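Local coordinates for 50S ribosomal protein L16 arginine hydroxylase (Escherichia coli, PDB 4CCL) that hydroxylates an arginine of ribosomal protein uL16 as an iron- and 2-oxoglutarate-dependent JmjC oxygenase that works as a homodimer, at residues 271-275 with 309-313; 319-323 with 367-371. All coordinates share one frame; numbering follows the deposited sequence.

Interaction 1. Residues 271-275 with 309-313; sequences FISQS and LRVLR
Arg310 turns the side of its guanidinium to the carbonyl oxygen of Ile272 and grips that one atom with two nitrogens. Arg310 NE lies 2.8 Å from Ile272 O and Arg310 NH2 lies 3.0 Å from the same oxygen; the NE bond is the straighter, with 154° at its hydrogen. Both donors sit in the carbonyl plane, and the oxygen lies almost in the guanidinium plane, so the flat group is met at its edge and its rotation is fixed. The chain reaches this position through a bend at chi3 (65°), with Arg310 CD passing 3.5 Å from Gln274 O and Arg310 CB 3.2 Å from Ser273 O. Where helix 263-272 gives way to a loop, these carbonyls meet the segment leading into strand 311-314, the first strand of a three-stranded antiparallel sheet in the winged-helix-like C-terminal region. Arg310 NH1 bonds to Ile108 O, at the start of strand 108-116 of the JmjC sheet, and NH2, besides holding Ile272 O, also bonds to Trp106 O just before it, so one buried arginine ties backbone from two parts of the chain together. Next to it Leu312 CD1 packs 3.5 Å from Ile272 CG2, the two side chains crossing at about a right angle. Ser273 OG turns to other partners, bonding to Gly269 O in the helix and Gly322 N in the turn beyond.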
loop_
_atom_site.group_PDB
_atom_site.type_symbol
_atom_site.label_atom_id
_atom_site.label_comp_id
_atom_site.label_asym_id
_atom_site.label_seq_id
_atom_site.Cartn_x
_atom_site.Cartn_y
_atom_site.Cartn_z
ATOM N N PHE B 271 -6.961 -1.298 -12.818
ATOM C CA PHE B 271 -5.946 -0.244 -12.797
ATOM C C PHE B 271 -5.634 0.226 -14.212
ATOM O O PHE B 271 -5.925 1.364 -14.578
ATOM C CB PHE B 271 -4.677 -0.766 -12.098
ATOM C CG PHE B 271 -3.469 0.142 -12.206
ATOM C CD1 PHE B 271 -3.590 1.524 -12.269
ATOM C CD2 PHE B 271 -2.197 -0.408 -12.230
ATOM C CE1 PHE B 271 -2.466 2.331 -12.364
ATOM C CE2 PHE B 271 -1.070 0.395 -12.321
ATOM C CZ PHE B 271 -1.205 1.764 -12.390
ATOM N N ILE B 272 -5.051 -0.667 -15.004
ATOM C CA ILE B 272 -4.509 -0.320 -16.316
ATOM C C ILE B 272 -5.552 0.233 -17.296
ATOM O O ILE B 272 -5.204 0.888 -18.279
ATOM C CB ILE B 272 -3.764 -1.526 -16.946
ATOM C CG1 ILE B 272 -2.793 -1.066 -18.039
ATOM C CG2 ILE B 272 -4.744 -2.567 -17.460
ATOM C CD1 ILE B 272 -1.635 -0.247 -17.517
ATOM N N SER B 273 -6.830 -0.019 -17.020
ATOM C CA SER B 273 -7.905 0.486 -17.872
ATOM C C SER B 273 -8.262 1.941 -17.561
ATOM O O SER B 273 -9.069 2.552 -18.262
ATOM C CB SER B 273 -9.147 -0.407 -17.775
ATOM O OG SER B 273 -9.503 -0.653 -16.426
ATOM N N GLN B 274 -7.654 2.488 -16.514
ATOM C CA GLN B 274 -7.851 3.888 -16.148
ATOM C C GLN B 274 -6.871 4.800 -16.890
ATOM O O GLN B 274 -5.710 4.446 -17.093
ATOM C CB GLN B 274 -7.708 4.073 -14.636
ATOM C CG GLN B 274 -9.019 4.370 -13.923
ATOM C CD GLN B 274 -8.990 3.978 -12.456
ATOM O OE1 GLN B 274 -9.466 4.718 -11.596
ATOM N NE2 GLN B 274 -8.436 2.805 -12.168
ATOM N N SER B 275 -7.352 5.972 -17.296
ATOM C CA SER B 275 -6.528 6.933 -18.026
ATOM C C SER B 275 -5.772 7.878 -17.092
ATOM O O SER B 275 -6.296 8.296 -16.058
ATOM C CB SER B 275 -7.385 7.736 -19.008
ATOM O OG SER B 275 -6.603 8.681 -19.717
ATOM N N LEU B 309 -10.773 6.769 -23.718
ATOM C CA LEU B 309 -11.295 5.741 -22.826
ATOM C C LEU B 309 -10.631 4.406 -23.125
ATOM O O LEU B 309 -10.618 3.951 -24.269
ATOM C CB LEU B 309 -12.812 5.607 -22.963
ATOM C CG LEU B 309 -13.484 4.723 -21.907
ATOM C CD1 LEU B 309 -14.170 5.574 -20.848
ATOM C CD2 LEU B 309 -14.464 3.744 -22.537
ATOM N N ARG B 310 -10.082 3.781 -22.091
ATOM C CA ARG B 310 -9.328 2.546 -22.263
ATOM C C ARG B 310 -10.185 1.307 -22.019
ATOM O O ARG B 310 -10.806 1.161 -20.965
ATOM C CB ARG B 310 -8.095 2.555 -21.356
ATOM C CG ARG B 310 -7.137 3.699 -21.672
ATOM C CD ARG B 310 -6.196 4.024 -20.517
ATOM N NE ARG B 310 -5.275 2.932 -20.213
ATOM C CZ ARG B 310 -4.196 2.642 -20.932
ATOM N NH1 ARG B 310 -3.902 3.354 -22.013
ATOM N NH2 ARG B 310 -3.412 1.633 -20.578
ATOM N N VAL B 311 -10.219 0.423 -23.011
ATOM C CA VAL B 311 -10.942 -0.836 -22.899
ATOM C C VAL B 311 -9.980 -1.984 -23.176
ATOM O O VAL B 311 -9.460 -2.118 -24.285
ATOM C CB VAL B 311 -12.114 -0.900 -23.891
ATOM C CG1 VAL B 311 -12.979 -2.112 -23.606
ATOM C CG2 VAL B 311 -12.941 0.371 -23.808
ATOM N N LEU B 312 -9.738 -2.810 -22.163
ATOM C CA LEU B 312 -8.698 -3.830 -22.265
ATOM C C LEU B 312 -9.197 -5.209 -21.873
ATOM O O LEU B 312 -9.973 -5.354 -20.936
ATOM C CB LEU B 312 -7.504 -3.444 -21.394
ATOM C CG LEU B 312 -6.905 -2.078 -21.729
ATOM C CD1 LEU B 312 -5.948 -1.621 -20.646
ATOM C CD2 LEU B 312 -6.214 -2.111 -23.085
ATOM N N ARG B 313 -8.742 -6.226 -22.594
ATOM C CA ARG B 313 -9.161 -7.589 -22.309
ATOM C C ARG B 313 -8.060 -8.383 -21.615
ATOM O O ARG B 313 -6.960 -8.531 -22.146
ATOM C CB ARG B 313 -9.590 -8.301 -23.594
ATOM C CG ARG B 313 -10.014 -9.740 -23.376
ATOM C CD ARG B 313 -10.252 -10.463 -24.686
ATOM N NE ARG B 313 -11.579 -10.204 -25.235
ATOM C CZ ARG B 313 -12.685 -10.820 -24.829
ATOM N NH1 ARG B 313 -12.626 -11.725 -23.862
ATOM N NH2 ARG B 313 -13.852 -10.525 -25.384
#

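Interaction 2. Residues 319-323 with 367-371; sequences YANGE and GYWFF
Tyr368 reaches across to the turn at 320-323 and places its hydroxyl between Asn321 and Glu323. From CB, with CG anti to the carbonyl carbon (chi1 -63°), the side chain points at the turn and its ring runs out to the two polar side chains, one over a face and one at the edge. On the CD2 side, Tyr368 CE2 comes 3.2 Å from Glu323 OE1, and the carboxylate carbon lies at the ring edge, in its plane. One face, toward its rim, takes Asn321 CB, 4.1 Å from Tyr368 CZ. At the tip the hydroxyl has two partners: Asn321 ND2 donates to Tyr368 OH over 2.9 Å, close to its own amide plane, while Tyr368 OH donates to Glu323 OE2 over 3.0 Å from above the carboxylate plane. The amide stands steeply to the ring, at 76°, and the carboxylate is inclined by 34°. Both side chains come from a type I' beta turn, Ala320 to Glu323, that closes a tight two-residue beta hairpin and brings them to the same hydroxyl. Nearby, Ala320 CB meets the edge of the Trp369 indole, 4.3 Å from Trp369 CH2. Gly367 ends helix 354-365 in a Schellman motif, releasing the chain into Tyr368 and strand 369-371, which pairs with strand 303-305; Tyr368 and Trp369 rest on Leu363 of that helix, while the hairpin of strands 317-320 and 323-325 lies beyond the tyrosine's tip.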
loop_
_atom_site.group_PDB
_atom_site.type_symbol
_atom_site.label_atom_id
_atom_site.label_comp_id
_atom_site.label_asym_id
_atom_site.label_seq_id
_atom_site.Cartn_x
_atom_site.Cartn_y
_atom_site.Cartn_z
ATOM N N TYR B 319 -12.231 -4.708 -19.304
ATOM C CA TYR B 319 -12.214 -3.601 -18.359
ATOM C C TYR B 319 -12.287 -2.270 -19.089
ATOM O O TYR B 319 -11.445 -1.969 -19.938
ATOM C CB TYR B 319 -10.960 -3.654 -17.484
ATOM C CG TYR B 319 -10.822 -4.933 -16.688
ATOM C CD1 TYR B 319 -10.227 -6.058 -17.242
ATOM C CD2 TYR B 319 -11.288 -5.015 -15.382
ATOM C CE1 TYR B 319 -10.101 -7.228 -16.520
ATOM C CE2 TYR B 319 -11.165 -6.182 -14.651
ATOM C CZ TYR B 319 -10.571 -7.286 -15.225
ATOM O OH TYR B 319 -10.442 -8.454 -14.506
ATOM N N ALA B 320 -13.306 -1.483 -18.762
ATOM C CA ALA B 320 -13.455 -0.149 -19.327
ATOM C C ALA B 320 -13.383 0.906 -18.228
ATOM O O ALA B 320 -14.283 0.999 -17.391
ATOM C CB ALA B 320 -14.774 -0.037 -20.080
ATOM N N ASN B 321 -12.313 1.699 -18.246
ATOM C CA ASN B 321 -12.136 2.811 -17.312
ATOM C C ASN B 321 -12.272 2.390 -15.844
ATOM O O ASN B 321 -12.979 3.021 -15.064
ATOM C CB ASN B 321 -13.087 3.963 -17.672
ATOM C CG ASN B 321 -12.827 5.223 -16.866
ATOM O OD1 ASN B 321 -11.755 5.820 -16.950
ATOM N ND2 ASN B 321 -13.819 5.640 -16.087
ATOM N N GLY B 322 -11.598 1.304 -15.483
ATOM C CA GLY B 322 -11.584 0.843 -14.106
ATOM C C GLY B 322 -12.655 -0.171 -13.755
ATOM O O GLY B 322 -12.543 -0.879 -12.754
ATOM N N GLU B 323 -13.695 -0.249 -14.578
ATOM C CA GLU B 323 -14.820 -1.132 -14.289
ATOM C C GLU B 323 -14.786 -2.414 -15.111
ATOM O O GLU B 323 -14.619 -2.384 -16.333
ATOM C CB GLU B 323 -16.140 -0.399 -14.510
ATOM C CG GLU B 323 -16.316 0.821 -13.630
ATOM C CD GLU B 323 -17.211 1.865 -14.261
ATOM O OE1 GLU B 323 -17.864 1.553 -15.279
ATOM O OE2 GLU B 323 -17.251 3.003 -13.744
ATOM N N GLY B 367 -21.511 7.461 -19.875
ATOM C CA GLY B 367 -20.853 8.411 -20.755
ATOM C C GLY B 367 -19.720 7.794 -21.554
ATOM O O GLY B 367 -19.060 8.472 -22.342
ATOM N N TYR B 368 -19.503 6.498 -21.362
ATOM C CA TYR B 368 -18.358 5.817 -21.957
ATOM C C TYR B 368 -18.537 5.584 -23.460
ATOM O O TYR B 368 -17.560 5.489 -24.202
ATOM C CB TYR B 368 -18.076 4.502 -21.223
ATOM C CG TYR B 368 -17.700 4.668 -19.762
ATOM C CD1 TYR B 368 -17.390 5.918 -19.237
ATOM C CD2 TYR B 368 -17.644 3.573 -18.910
ATOM C CE1 TYR B 368 -17.045 6.071 -17.908
ATOM C CE2 TYR B 368 -17.298 3.719 -17.578
ATOM C CZ TYR B 368 -17.001 4.968 -17.084
ATOM O OH TYR B 368 -16.657 5.111 -15.761
ATOM N N TRP B 369 -19.788 5.497 -23.898
ATOM C CA TRP B 369 -20.113 5.423 -25.321
ATOM C C TRP B 369 -21.267 6.378 -25.622
ATOM O O TRP B 369 -22.123 6.604 -24.769
ATOM C CB TRP B 369 -20.500 3.997 -25.715
ATOM C CG TRP B 369 -19.342 3.090 -26.003
ATOM C CD1 TRP B 369 -18.800 2.815 -27.227
ATOM C CD2 TRP B 369 -18.596 2.326 -25.057
ATOM N NE1 TRP B 369 -17.758 1.932 -27.097
ATOM C CE2 TRP B 369 -17.608 1.614 -25.763
ATOM C CE3 TRP B 369 -18.658 2.170 -23.665
ATOM C CZ2 TRP B 369 -16.697 0.766 -25.147
ATOM C CZ3 TRP B 369 -17.752 1.329 -23.046
ATOM C CH2 TRP B 369 -16.786 0.637 -23.787
ATOM N N PHE B 370 -21.290 6.948 -26.824
ATOM C CA PHE B 370 -22.385 7.843 -27.206
ATOM C C PHE B 370 -22.802 7.680 -28.670
ATOM O O PHE B 370 -22.042 7.155 -29.480
ATOM C CB PHE B 370 -22.045 9.303 -26.889
ATOM C CG PHE B 370 -20.887 9.854 -27.679
ATOM C CD1 PHE B 370 -19.582 9.682 -27.241
ATOM C CD2 PHE B 370 -21.105 10.564 -28.850
ATOM C CE1 PHE B 370 -18.520 10.195 -27.963
ATOM C CE2 PHE B 370 -20.048 11.078 -29.574
ATOM C CZ PHE B 370 -18.754 10.895 -29.130
ATOM N N PHE B 371 -24.006 8.138 -29.004
ATOM C CA PHE B 371 -24.612 7.858 -30.308
ATOM C C PHE B 371 -24.228 8.807 -31.439
ATOM O O PHE B 371 -24.086 10.011 -31.234
ATOM C CB PHE B 371 -26.135 7.793 -30.181
ATOM C CG PHE B 371 -26.643 6.447 -29.774
ATOM C CD1 PHE B 371 -26.400 5.348 -30.574
ATOM C CD2 PHE B 371 -27.367 6.278 -28.605
ATOM C CE1 PHE B 371 -26.858 4.102 -30.220
ATOM C CE2 PHE B 371 -27.833 5.026 -28.242
ATOM C CZ PHE B 371 -27.575 3.936 -29.053
#

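The centres of the two interactions are about 9 Å apart, and both fall in the winged-helix-like C-terminal region, away from the annotated iron and substrate sites. Along the chain they come in series, interaction 1 closing before interaction 2 opens. They share one three-stranded antiparallel sheet: strand 311-314 and the residue just before it carry the first, and its neighbour 317-320 leads into the turn of the second, the two strands joined by the bond from Tyr319 N to Leu312 O. Leu309 also packs on Tyr368. The small sheet is thus met from the end of helix 263-272 in one contact and from the C-terminal segment 367-371 in the other, linking early and late parts of the region.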